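Local coordinates for adenosylmethionine-8-amino-7-oxononanoate aminotransferase (Methanocaldococcus jannaschii, PDB 6ZHK), which is a thermostable, pyridoxal-phosphate-dependent class-III transaminase with D-amino acid transaminase activity, named for the aminotransferase step that makes 7,8-diaminononanoate in biotin biosynthesis, at the magnesium ion site and the interface of chains A and B. Residues are numbered along the deposited sequence; one frame, centred on the assembly and turned at random. Chains: chain A/B, Adenosylmethionine-8-amino-7-oxononanoate aminotransferase.

Contact 1: the magnesium ion site. Residues chain A 105-107, 109-114. With MG (magnesium ion), chain C.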
loop_
_atom_site.group_PDB
_atom_site.type_symbol
_atom_site.label_atom_id
_atom_site.label_comp_id
_atom_site.label_asym_id
_atom_site.label_seq_id
_atom_site.Cartn_x
_atom_site.Cartn_y
_atom_site.Cartn_z
ATOM N N LEU A 105 2.792 12.888 15.682
ATOM C CA LEU A 105 3.957 12.351 14.975
ATOM C C LEU A 105 5.045 13.414 14.817
ATOM O O LEU A 105 6.199 13.094 15.031
ATOM C CB LEU A 105 3.545 11.807 13.595
ATOM C CG LEU A 105 2.798 10.478 13.671
ATOM C CD1 LEU A 105 2.211 10.095 12.309
ATOM C CD2 LEU A 105 3.642 9.349 14.252
ATOM N N VAL A 106 4.677 14.670 14.484
ATOM C CA VAL A 106 5.648 15.741 14.334
ATOM C C VAL A 106 6.321 15.975 15.693
ATOM O O VAL A 106 7.564 16.119 15.744
ATOM C CB VAL A 106 4.969 16.990 13.715
ATOM C CG1 VAL A 106 5.808 18.269 13.842
ATOM C CG2 VAL A 106 4.625 16.747 12.202
ATOM N N ASP A 107 5.465 16.005 16.745
ATOM C CA ASP A 107 5.938 16.301 18.108
ATOM C C ASP A 107 6.863 15.210 18.644
ATOM O O ASP A 107 7.766 15.534 19.395
ATOM C CB ASP A 107 4.784 16.587 19.087
ATOM C CG ASP A 107 4.106 17.919 18.823
ATOM O OD1 ASP A 107 4.698 18.768 18.031
ATOM O OD2 ASP A 107 2.988 18.096 19.339
ATOM N N THR A 109 8.819 13.180 16.838
ATOM C CA THR A 109 10.013 12.891 16.054
ATOM C C THR A 109 10.965 14.064 16.172
ATOM O O THR A 109 10.547 15.156 16.570
ATOM C CB THR A 109 9.648 12.729 14.575
ATOM O OG1 THR A 109 8.745 13.775 14.212
ATOM C CG2 THR A 109 8.917 11.425 14.351
ATOM N N PRO A 110 12.237 13.905 15.745
ATOM C CA PRO A 110 13.160 15.040 15.692
ATOM C C PRO A 110 12.516 16.329 15.160
ATOM O O PRO A 110 11.552 16.341 14.357
ATOM C CB PRO A 110 14.346 14.532 14.839
ATOM C CG PRO A 110 14.354 13.022 15.173
ATOM C CD PRO A 110 12.868 12.660 15.296
ATOM N N LYS A 111 13.087 17.423 15.704
ATOM C CA LYS A 111 12.437 18.700 15.540
ATOM C C LYS A 111 12.489 19.206 14.112
ATOM O O LYS A 111 11.680 20.056 13.799
ATOM C CB LYS A 111 12.968 19.757 16.518
ATOM C CG LYS A 111 12.149 19.807 17.814
ATOM C CD LYS A 111 12.303 18.561 18.686
ATOM C CE LYS A 111 11.021 17.765 18.887
ATOM N NZ LYS A 111 11.240 16.306 19.110
ATOM N N HIS A 112 13.431 18.728 13.285
ATOM C CA HIS A 112 13.488 19.234 11.918
ATOM C C HIS A 112 12.446 18.513 11.055
ATOM O O HIS A 112 12.275 18.903 9.911
ATOM C CB HIS A 112 14.868 19.076 11.273
ATOM C CG HIS A 112 15.322 17.656 11.214
ATOM N ND1 HIS A 112 15.738 16.982 12.338
ATOM C CD2 HIS A 112 15.413 16.781 10.187
ATOM C CE1 HIS A 112 16.043 15.737 12.021
ATOM N NE2 HIS A 112 15.854 15.582 10.707
ATOM N N LEU A 113 11.797 17.488 11.615
ATOM C CA LEU A 113 10.785 16.775 10.815
ATOM C C LEU A 113 9.409 17.253 11.265
ATOM O O LEU A 113 8.945 16.976 12.396
ATOM C CB LEU A 113 10.931 15.256 10.980
ATOM C CG LEU A 113 12.286 14.652 10.573
ATOM C CD1 LEU A 113 12.466 13.208 11.054
ATOM C CD2 LEU A 113 12.466 14.680 9.052
ATOM N N THR A 114 8.767 17.978 10.331
ATOM C CA THR A 114 7.669 18.877 10.628
ATOM C C THR A 114 6.462 18.611 9.735
ATOM O O THR A 114 5.440 19.301 9.870
ATOM C CB THR A 114 8.119 20.327 10.408
ATOM O OG1 THR A 114 8.768 20.380 9.142
ATOM C CG2 THR A 114 9.108 20.788 11.463
HETATM MG MG MG C . 9.342 16.274 14.445
HETATM O O HOH W 1 9.136 18.292 15.076
#
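The protein ligands seen around this magnesium ion come from one short stretch of chain A, the last turn of helix 96-108 and the loop that follows it up to strand 115-119. No classical metal motif is involved: the ion is held largely by main-chain carbonyls. A:Val106 O, near the C-terminal end of the helix, sits 2.2 Å from MG. From the loop, A:Pro110 O and A:Leu113 O each approach MG to 2.2 Å, and water 1 lies 2.1 Å from it. A:Thr109 contributes its hydroxyl, with OG1 a longer 2.6 Å from MG, and its own carbonyl O stays a loose neighbour of MG at 2.7 Å. The five nearer ligands form roughly a square pyramid, although further waters could have gone unseen. The A:Thr109 hydroxyl takes the crowded position between backbone N and carbonyl carbon (chi1 44°), which turns it toward the helix end. A:Thr109 OG1 donates to A:Leu105 O, 2.8 Å away, in the carbonyl plane and on a lone pair, presumably leaving its oxygen electrons for the metal. A:Lys111 folds back so that NZ meets A:Thr109 O at 2.9 Å from above the carbonyl plane. No carboxylate is among the ligands seen; the ion may come from purification or crystallisation. It sits where the helix ends, tying that end to the loop leading into strand 115-119.

Contact 2: the interface of chains A and B. Residues chain A 22; chain B 117, 132, 315, 319-320, 323, 333.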
loop_
_atom_site.group_PDB
_atom_site.type_symbol
_atom_site.label_atom_id
_atom_site.label_comp_id
_atom_site.label_asym_id
_atom_site.label_seq_id
_atom_site.Cartn_x
_atom_site.Cartn_y
_atom_site.Cartn_z
ATOM N N TRP A 22 -2.863 -17.332 -2.757
ATOM C CA TRP A 22 -1.445 -17.262 -3.089
ATOM C C TRP A 22 -0.768 -16.462 -1.978
ATOM O O TRP A 22 -0.937 -15.234 -1.902
ATOM C CB TRP A 22 -1.310 -16.604 -4.473
ATOM C CG TRP A 22 0.048 -16.685 -5.113
ATOM C CD1 TRP A 22 1.266 -16.838 -4.505
ATOM C CD2 TRP A 22 0.323 -16.469 -6.496
ATOM N NE1 TRP A 22 2.267 -16.825 -5.449
ATOM C CE2 TRP A 22 1.723 -16.609 -6.676
ATOM C CE3 TRP A 22 -0.479 -16.243 -7.612
ATOM C CZ2 TRP A 22 2.337 -16.463 -7.915
ATOM C CZ3 TRP A 22 0.130 -16.107 -8.847
ATOM C CH2 TRP A 22 1.508 -16.276 -9.000
ATOM N N PHE B 117 -4.162 -13.100 -4.346
ATOM C CA PHE B 117 -2.990 -12.584 -3.638
ATOM C C PHE B 117 -3.429 -11.241 -3.082
ATOM O O PHE B 117 -3.792 -10.360 -3.879
ATOM C CB PHE B 117 -1.859 -12.315 -4.648
ATOM C CG PHE B 117 -0.524 -12.155 -3.990
ATOM C CD1 PHE B 117 -0.208 -10.972 -3.330
ATOM C CD2 PHE B 117 0.394 -13.200 -3.971
ATOM C CE1 PHE B 117 0.976 -10.846 -2.604
ATOM C CE2 PHE B 117 1.583 -13.059 -3.254
ATOM C CZ PHE B 117 1.892 -11.868 -2.603
ATOM N N MET B 132 4.017 -10.509 -11.307
ATOM C CA MET B 132 3.578 -11.863 -11.631
ATOM C C MET B 132 3.701 -12.099 -13.141
ATOM O O MET B 132 4.205 -13.159 -13.540
ATOM C CB MET B 132 2.110 -12.044 -11.228
ATOM C CG MET B 132 1.892 -12.167 -9.699
ATOM S SD MET B 132 0.107 -12.188 -9.480
ATOM C CE MET B 132 0.005 -12.645 -7.747
ATOM N N THR B 315 -5.580 -14.313 -10.213
ATOM C CA THR B 315 -4.958 -14.873 -11.397
ATOM C C THR B 315 -5.536 -16.275 -11.708
ATOM O O THR B 315 -6.280 -16.876 -10.896
ATOM C CB THR B 315 -3.439 -14.985 -11.232
ATOM O OG1 THR B 315 -3.190 -16.174 -10.474
ATOM C CG2 THR B 315 -2.870 -13.841 -10.441
ATOM N N ILE B 319 -0.946 -19.074 -14.411
ATOM C CA ILE B 319 0.095 -18.156 -13.956
ATOM C C ILE B 319 0.694 -18.630 -12.638
ATOM O O ILE B 319 1.907 -18.637 -12.482
ATOM C CB ILE B 319 -0.484 -16.720 -13.862
ATOM C CG1 ILE B 319 -0.613 -16.118 -15.262
ATOM C CG2 ILE B 319 0.416 -15.840 -12.964
ATOM C CD1 ILE B 319 -1.462 -14.815 -15.331
ATOM N N TYR B 320 -0.165 -18.975 -11.668
ATOM C CA TYR B 320 0.243 -19.415 -10.346
ATOM C C TYR B 320 1.189 -20.628 -10.475
ATOM O O TYR B 320 2.144 -20.784 -9.719
ATOM C CB TYR B 320 -1.058 -19.798 -9.595
ATOM C CG TYR B 320 -0.950 -20.550 -8.272
ATOM C CD1 TYR B 320 -0.744 -21.931 -8.218
ATOM C CD2 TYR B 320 -1.075 -19.864 -7.066
ATOM C CE1 TYR B 320 -0.722 -22.604 -6.999
ATOM C CE2 TYR B 320 -1.034 -20.506 -5.834
ATOM C CZ TYR B 320 -0.859 -21.886 -5.806
ATOM O OH TYR B 320 -0.856 -22.499 -4.573
ATOM N N PHE B 323 5.078 -20.676 -10.570
ATOM C CA PHE B 323 5.840 -20.332 -9.366
ATOM C C PHE B 323 5.975 -21.491 -8.362
ATOM O O PHE B 323 6.518 -21.304 -7.267
ATOM C CB PHE B 323 5.243 -19.096 -8.691
ATOM C CG PHE B 323 5.244 -17.851 -9.567
ATOM C CD1 PHE B 323 4.339 -17.697 -10.606
ATOM C CD2 PHE B 323 6.095 -16.782 -9.261
ATOM C CE1 PHE B 323 4.349 -16.523 -11.372
ATOM C CE2 PHE B 323 6.062 -15.592 -9.991
ATOM C CZ PHE B 323 5.184 -15.453 -11.060
ATOM N N LEU B 333 7.138 -16.256 -5.567
ATOM C CA LEU B 333 7.000 -14.821 -5.705
ATOM C C LEU B 333 7.467 -14.176 -4.405
ATOM O O LEU B 333 6.822 -14.320 -3.333
ATOM C CB LEU B 333 5.531 -14.502 -5.942
ATOM C CG LEU B 333 5.305 -12.999 -6.202
ATOM C CD1 LEU B 333 6.137 -12.493 -7.381
ATOM C CD2 LEU B 333 3.811 -12.655 -6.448
HETATM O O HOH W 2 4.863 -17.874 -4.700
#
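A single indole, that of A:Trp22, is pushed into a pocket of chain B and gripped on both faces and around its rim. Its CG is anti to the backbone N (chi1 -168°), which throws the ring across the interface. B:Met132 CE caps one face, 3.8 Å from the centroid of the six-membered ring of A:Trp22, as a CH-pi contact made tip to tip. On the same face the B:Phe117 ring presents an edge to the five-membered ring, its CD2 lying 3.7 Å from A:Trp22 CG. B:Tyr320 turns the CD2 edge of its ring to the opposite face, planes 76° apart, CD2 reaching A:Trp22 CE3 at 3.7 Å. At the far rim A:Trp22 CZ2 points onto a face of the B:Phe323 ring, and CH2 stands 3.6 Å from B:Phe323 CD1. The indole N-H is matched through water 2, 2.9 Å from A:Trp22 NE1 and close to the ring plane; the same water is 2.9 Å from the backbone B:Leu333 N. Outward from this shell, helix 122-140 carries B:Met132 on a chain extended beyond CG, helix 317-321 carries B:Tyr320 and strand 115-119 B:Phe117. The site plugs the N-terminal region of one subunit into its partner, as does its two-fold twin, which should help hold the homodimer together.

Contact 3: the interface of chains A and B. Residues chain A 37-42, 47, 61, 69; chain B 85, 87-89, 94-96.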
loop_
_atom_site.group_PDB
_atom_site.type_symbol
_atom_site.label_atom_id
_atom_site.label_comp_id
_atom_site.label_asym_id
_atom_site.label_seq_id
_atom_site.Cartn_x
_atom_site.Cartn_y
_atom_site.Cartn_z
ATOM N N LEU A 37 0.100 -23.116 10.461
ATOM C CA LEU A 37 -0.612 -22.454 11.547
ATOM C C LEU A 37 -1.694 -21.602 10.898
ATOM O O LEU A 37 -1.363 -20.834 9.981
ATOM C CB LEU A 37 0.433 -21.538 12.184
ATOM C CG LEU A 37 0.348 -21.170 13.649
ATOM C CD1 LEU A 37 0.319 -22.398 14.545
ATOM C CD2 LEU A 37 1.579 -20.342 13.962
ATOM N N ILE A 38 -2.950 -21.799 11.346
ATOM C CA ILE A 38 -4.086 -20.978 10.926
ATOM C C ILE A 38 -4.603 -20.278 12.172
ATOM O O ILE A 38 -5.086 -20.917 13.103
ATOM C CB ILE A 38 -5.195 -21.760 10.171
ATOM C CG1 ILE A 38 -4.668 -22.475 8.929
ATOM C CG2 ILE A 38 -6.356 -20.810 9.828
ATOM C CD1 ILE A 38 -3.985 -21.561 7.944
ATOM N N ILE A 39 -4.418 -18.957 12.234
ATOM C CA ILE A 39 -4.670 -18.247 13.470
ATOM C C ILE A 39 -6.131 -17.813 13.511
ATOM O O ILE A 39 -6.686 -17.353 12.514
ATOM C CB ILE A 39 -3.661 -17.081 13.635
ATOM C CG1 ILE A 39 -2.218 -17.584 13.688
ATOM C CG2 ILE A 39 -4.031 -16.239 14.846
ATOM C CD1 ILE A 39 -2.002 -18.746 14.721
ATOM N N GLU A 40 -6.734 -17.934 14.699
ATOM C CA GLU A 40 -8.156 -17.654 14.908
ATOM C C GLU A 40 -8.351 -16.508 15.885
ATOM O O GLU A 40 -9.335 -15.781 15.810
ATOM C CB GLU A 40 -8.915 -18.918 15.358
ATOM C CG GLU A 40 -10.405 -18.835 14.964
ATOM C CD GLU A 40 -11.279 -18.501 16.142
ATOM O OE1 GLU A 40 -12.515 -18.311 15.962
ATOM O OE2 GLU A 40 -10.713 -18.442 17.252
ATOM N N ARG A 41 -7.446 -16.383 16.853
ATOM C CA ARG A 41 -7.575 -15.265 17.760
ATOM C C ARG A 41 -6.208 -15.076 18.397
ATOM O O ARG A 41 -5.254 -15.759 18.053
ATOM C CB ARG A 41 -8.779 -15.444 18.722
ATOM C CG ARG A 41 -8.563 -16.456 19.840
ATOM C CD ARG A 41 -9.817 -16.894 20.624
ATOM N NE ARG A 41 -9.535 -18.187 21.265
ATOM C CZ ARG A 41 -9.912 -19.416 20.872
ATOM N NH1 ARG A 41 -10.681 -19.606 19.810
ATOM N NH2 ARG A 41 -9.520 -20.466 21.582
ATOM N N GLY A 42 -6.104 -14.062 19.240
ATOM C CA GLY A 42 -4.889 -13.746 19.953
ATOM C C GLY A 42 -5.195 -13.299 21.392
ATOM O O GLY A 42 -6.267 -12.732 21.686
ATOM N N LEU A 47 -0.460 -15.992 19.769
ATOM C CA LEU A 47 -1.337 -16.299 18.647
ATOM C C LEU A 47 -2.048 -17.614 19.009
ATOM O O LEU A 47 -1.399 -18.571 19.444
ATOM C CB LEU A 47 -0.424 -16.555 17.440
ATOM C CG LEU A 47 0.328 -15.293 16.987
ATOM C CD1 LEU A 47 1.533 -15.641 16.093
ATOM C CD2 LEU A 47 -0.644 -14.304 16.283
ATOM N N SER A 61 4.413 -11.023 14.613
ATOM C CA SER A 61 3.594 -11.010 13.390
ATOM C C SER A 61 4.322 -10.243 12.260
ATOM O O SER A 61 3.699 -9.507 11.482
ATOM C CB SER A 61 2.148 -10.567 13.605
ATOM O OG SER A 61 1.501 -11.328 14.651
ATOM N N HIS A 69 -1.796 -9.026 21.276
ATOM C CA HIS A 69 -2.919 -9.181 20.377
ATOM C C HIS A 69 -4.261 -8.867 21.028
ATOM O O HIS A 69 -5.305 -9.055 20.371
ATOM C CB HIS A 69 -2.926 -10.597 19.777
ATOM C CG HIS A 69 -1.758 -10.839 18.894
ATOM N ND1 HIS A 69 -1.719 -10.361 17.565
ATOM C CD2 HIS A 69 -0.567 -11.435 19.139
ATOM C CE1 HIS A 69 -0.595 -10.770 17.024
ATOM N NE2 HIS A 69 0.152 -11.388 17.972
ATOM N N ILE B 85 -8.847 -10.959 16.938
ATOM C CA ILE B 85 -7.471 -10.614 16.614
ATOM C C ILE B 85 -7.493 -9.684 15.390
ATOM O O ILE B 85 -8.198 -9.926 14.417
ATOM C CB ILE B 85 -6.585 -11.848 16.320
ATOM C CG1 ILE B 85 -5.138 -11.422 16.042
ATOM C CG2 ILE B 85 -7.177 -12.699 15.202
ATOM C CD1 ILE B 85 -4.173 -12.587 15.887
ATOM N N HIS B 87 -4.598 -8.552 13.694
ATOM C CA HIS B 87 -3.682 -8.935 12.638
ATOM C C HIS B 87 -2.786 -10.108 13.050
ATOM O O HIS B 87 -2.014 -9.986 14.029
ATOM C CB HIS B 87 -2.759 -7.775 12.278
ATOM C CG HIS B 87 -1.877 -8.166 11.132
ATOM N ND1 HIS B 87 -2.371 -8.402 9.844
ATOM C CD2 HIS B 87 -0.569 -8.525 11.114
ATOM C CE1 HIS B 87 -1.394 -8.866 9.073
ATOM N NE2 HIS B 87 -0.283 -8.943 9.828
ATOM N N SER B 88 -2.715 -11.100 12.165
ATOM C CA SER B 88 -1.596 -12.056 12.164
ATOM C C SER B 88 -1.237 -12.382 10.714
ATOM O O SER B 88 -2.088 -12.246 9.837
ATOM C CB SER B 88 -1.873 -13.329 12.919
ATOM O OG SER B 88 -2.906 -14.048 12.217
ATOM N N THR B 89 -0.049 -12.959 10.502
ATOM C CA THR B 89 0.581 -12.934 9.172
ATOM C C THR B 89 -0.040 -13.948 8.199
ATOM O O THR B 89 -0.454 -15.052 8.600
ATOM C CB THR B 89 2.107 -13.111 9.312
ATOM O OG1 THR B 89 2.640 -12.641 8.080
ATOM C CG2 THR B 89 2.533 -14.544 9.570
ATOM N N GLY B 94 -1.695 -18.831 7.955
ATOM C CA GLY B 94 -3.017 -18.509 7.454
ATOM C C GLY B 94 -3.819 -17.805 8.545
ATOM O O GLY B 94 -3.386 -17.732 9.715
ATOM N N ASN B 95 -4.932 -17.168 8.165
ATOM C CA ASN B 95 -5.826 -16.642 9.186
ATOM C C ASN B 95 -7.267 -16.860 8.721
ATOM O O ASN B 95 -7.497 -16.986 7.515
ATOM C CB ASN B 95 -5.519 -15.233 9.689
ATOM C CG ASN B 95 -5.827 -14.149 8.665
ATOM O OD1 ASN B 95 -6.861 -14.175 8.006
ATOM N ND2 ASN B 95 -4.969 -13.150 8.596
ATOM N N VAL B 96 -8.233 -16.959 9.676
ATOM C CA VAL B 96 -9.575 -17.396 9.223
ATOM C C VAL B 96 -10.259 -16.451 8.229
ATOM O O VAL B 96 -10.816 -16.906 7.216
ATOM C CB VAL B 96 -10.531 -17.709 10.398
ATOM C CG1 VAL B 96 -11.919 -18.127 9.895
ATOM C CG2 VAL B 96 -9.919 -18.814 11.255
HETATM O O HOH W 3 1.623 -13.607 12.713
HETATM O O HOH W 4 -3.255 -8.284 16.347
HETATM O O HOH W 5 2.426 -10.108 9.088
#
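At this seam of the class-III aminotransferase homodimer, A:Ile39 and B:Ile85 cross at about a right angle, A:Ile39 CG2 meeting B:Ile85 CD1 at 3.8 Å. B:Ile85 holds CG1 anti to its backbone N (chi1 -178°), so CD1 also runs alongside the A:His69 imidazole, while CG2, in the crowded position, rests on A:Arg41 CA at 3.6 Å. B:Ser88 OG, likewise in the crowded position between backbone N and carbonyl carbon, lies 3.4 Å from A:Ile39 CB. A:Leu47 CD2 comes in obliquely against B:Ile85 CD1 and also touches B:Ser88 CB. A:Glu40 CG lies alongside B:Val96 CG2, the two side chains pointing the same way. Beside these groups strand 38-43 of chain A pairs in parallel with the short strand 94-95 of chain B: B:Gly94 N donates to A:Leu37 O, 2.9 Å apart and in the carbonyl plane, A:Ile39 N returns a nearly straight bond to B:Gly94 O, 171° at H, and the N of B:Val96, first residue of helix 96-108, points almost along the C=O axis of A:Ile39 at a longer 3.3 Å from its O. Waters join several of the polar groups: water 4 links A:His69 ND1, 2.9 Å from it, to both N and O of B:His87. Water 5 meets the B:His87 ring at its edge, NE2 being 3.0 Å away, and reaches A:Ser61 O and B:Thr89 OG1; water 3 spans A:Ser61 OG and B:Thr89 N.

Contact 4: the interface of chains A and B. Residues chain A 102, 106, 114-116; chain B 19-22, 32.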
loop_
_atom_site.group_PDB
_atom_site.type_symbol
_atom_site.label_atom_id
_atom_site.label_comp_id
_atom_site.label_asym_id
_atom_site.label_seq_id
_atom_site.Cartn_x
_atom_site.Cartn_y
_atom_site.Cartn_z
ATOM N N ALA A 102 -1.217 13.650 13.116
ATOM C CA ALA A 102 -0.077 14.259 12.413
ATOM C C ALA A 102 0.671 15.142 13.426
ATOM O O ALA A 102 1.881 15.177 13.456
ATOM C CB ALA A 102 -0.497 15.061 11.184
ATOM N N VAL A 106 4.677 14.670 14.484
ATOM C CA VAL A 106 5.648 15.741 14.334
ATOM C C VAL A 106 6.321 15.975 15.693
ATOM O O VAL A 106 7.564 16.119 15.744
ATOM C CB VAL A 106 4.969 16.990 13.715
ATOM C CG1 VAL A 106 5.808 18.269 13.842
ATOM C CG2 VAL A 106 4.625 16.747 12.202
ATOM N N THR A 114 8.767 17.978 10.331
ATOM C CA THR A 114 7.669 18.877 10.628
ATOM C C THR A 114 6.462 18.611 9.735
ATOM O O THR A 114 5.440 19.301 9.870
ATOM C CB THR A 114 8.119 20.327 10.408
ATOM O OG1 THR A 114 8.768 20.380 9.142
ATOM C CG2 THR A 114 9.108 20.788 11.463
ATOM N N LYS A 115 6.574 17.689 8.784
ATOM C CA LYS A 115 5.434 17.498 7.868
ATOM C C LYS A 115 5.186 16.000 7.724
ATOM O O LYS A 115 6.144 15.227 7.818
ATOM C CB LYS A 115 5.753 18.070 6.489
ATOM C CG LYS A 115 5.858 19.618 6.475
ATOM C CD LYS A 115 4.514 20.256 6.755
ATOM C CE LYS A 115 4.524 21.775 6.665
ATOM N NZ LYS A 115 4.953 22.370 7.952
ATOM N N VAL A 116 3.926 15.612 7.498
ATOM C CA VAL A 116 3.530 14.203 7.536
ATOM C C VAL A 116 2.734 13.916 6.261
ATOM O O VAL A 116 1.755 14.625 6.013
ATOM C CB VAL A 116 2.627 13.895 8.776
ATOM C CG1 VAL A 116 1.988 12.512 8.650
ATOM C CG2 VAL A 116 3.449 13.966 10.041
ATOM N N GLU B 19 -0.734 23.022 9.163
ATOM C CA GLU B 19 0.655 23.071 9.607
ATOM C C GLU B 19 1.351 21.707 9.411
ATOM O O GLU B 19 2.577 21.650 9.165
ATOM C CB GLU B 19 0.715 23.499 11.090
ATOM C CG GLU B 19 2.119 23.463 11.732
ATOM C CD GLU B 19 3.190 24.257 10.988
ATOM O OE1 GLU B 19 2.868 25.305 10.396
ATOM O OE2 GLU B 19 4.323 23.806 10.933
ATOM N N TYR B 20 0.627 20.603 9.662
ATOM C CA TYR B 20 1.316 19.320 9.872
ATOM C C TYR B 20 1.096 18.308 8.752
ATOM O O TYR B 20 1.893 17.381 8.621
ATOM C CB TYR B 20 0.846 18.673 11.176
ATOM C CG TYR B 20 1.213 19.514 12.371
ATOM C CD1 TYR B 20 2.541 19.726 12.701
ATOM C CD2 TYR B 20 0.226 20.054 13.197
ATOM C CE1 TYR B 20 2.896 20.476 13.820
ATOM C CE2 TYR B 20 0.557 20.806 14.326
ATOM C CZ TYR B 20 1.899 21.024 14.618
ATOM O OH TYR B 20 2.235 21.797 15.701
ATOM N N ILE B 21 -0.004 18.417 8.023
ATOM C CA ILE B 21 -0.251 17.354 7.038
ATOM C C ILE B 21 0.065 17.860 5.627
ATOM O O ILE B 21 -0.518 18.864 5.164
ATOM C CB ILE B 21 -1.716 16.856 7.036
ATOM C CG1 ILE B 21 -2.089 16.270 8.403
ATOM C CG2 ILE B 21 -1.913 15.809 5.895
ATOM C CD1 ILE B 21 -3.518 15.744 8.455
ATOM N N TRP B 22 0.907 17.095 4.926
ATOM C CA TRP B 22 1.089 17.238 3.496
ATOM C C TRP B 22 0.037 16.361 2.805
ATOM O O TRP B 22 0.132 15.127 2.817
ATOM C CB TRP B 22 2.519 16.785 3.157
ATOM C CG TRP B 22 3.009 17.091 1.772
ATOM C CD1 TRP B 22 2.260 17.299 0.642
ATOM C CD2 TRP B 22 4.375 17.106 1.340
ATOM N NE1 TRP B 22 3.098 17.497 -0.433
ATOM C CE2 TRP B 22 4.393 17.396 -0.039
ATOM C CE3 TRP B 22 5.605 16.914 1.989
ATOM C CZ2 TRP B 22 5.576 17.465 -0.801
ATOM C CZ3 TRP B 22 6.771 17.040 1.268
ATOM C CH2 TRP B 22 6.767 17.328 -0.109
ATOM N N ARG B 32 -3.836 25.860 2.078
ATOM C CA ARG B 32 -3.648 26.595 3.318
ATOM C C ARG B 32 -4.364 27.941 3.322
ATOM O O ARG B 32 -4.607 28.476 4.406
ATOM C CB ARG B 32 -2.173 26.892 3.572
ATOM C CG ARG B 32 -1.468 25.680 4.144
ATOM C CD ARG B 32 -0.101 26.281 4.334
ATOM N NE ARG B 32 0.872 25.333 4.762
ATOM C CZ ARG B 32 1.669 25.505 5.806
ATOM N NH1 ARG B 32 1.550 26.567 6.602
ATOM N NH2 ARG B 32 2.533 24.559 6.085
HETATM O O HOH W 6 5.401 21.495 11.912
#
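The backbone of chain B, leaving helix 10-20, runs parallel to strand 115-119 of chain A and bridges to it: A:Val116 N donates to B:Tyr20 O at 2.9 Å, nearly along the C=O axis, and B:Trp22 N donates to A:Val116 O at 2.8 Å from above the carbonyl plane. Helix 96-108 supplies the apolar wall. A:Ala102 CB packs tightly on B:Ile21 CG1, 3.4 Å away, and lies near B:Tyr20 CB. The phenol of B:Tyr20 crosses A:Val106 obliquely: its CD1-CE1 edge spans the two methyls, CE1 standing 3.7 Å from A:Val106 CG1. Within chain B, B:Glu19 CG sits over the centre of one face of the ring. A:Lys115 bends at chi2 (-67°) and again at chi4 (-85°), bringing NZ to the C-terminal end of the partner helix 10-20: NZ donates to B:Glu19 O at 2.8 Å, in the carbonyl plane, and makes a looser salt bridge to the carboxylate B:Glu19 OE2 at 3.4 Å. The guanidinium of B:Arg32 meets A:Lys115 tip to tip, with CE at its edge; the nearby carboxylate of B:Glu19 may ease the repulsion between the two positive groups. Water 6 bridges the chains, 2.7 Å from B:Glu19 OE2 and 3.0 Å from A:Thr114 O.

Contacts 1 and 4 are neighbours, their C-alpha centres about 9 Å apart, and share A:Val106 and A:Thr114, so A:Val106 serves metal site and interface alike. The C-alpha centres of contacts 2 and 3 lie about 23 Å apart, and each is 34 to 41 Å from those of contacts 1 and 4. The two-fold relates them: B:Trp22 of contact 4 is the twin of A:Trp22 of contact 2, so a copy of contact 4 adjoins contact 2, and strand 115-119 serves both. In chain B helix 96-108 starts at contact 3; its chain A copy ends at contact 1, so dimer seams and metal loop rest on common elements.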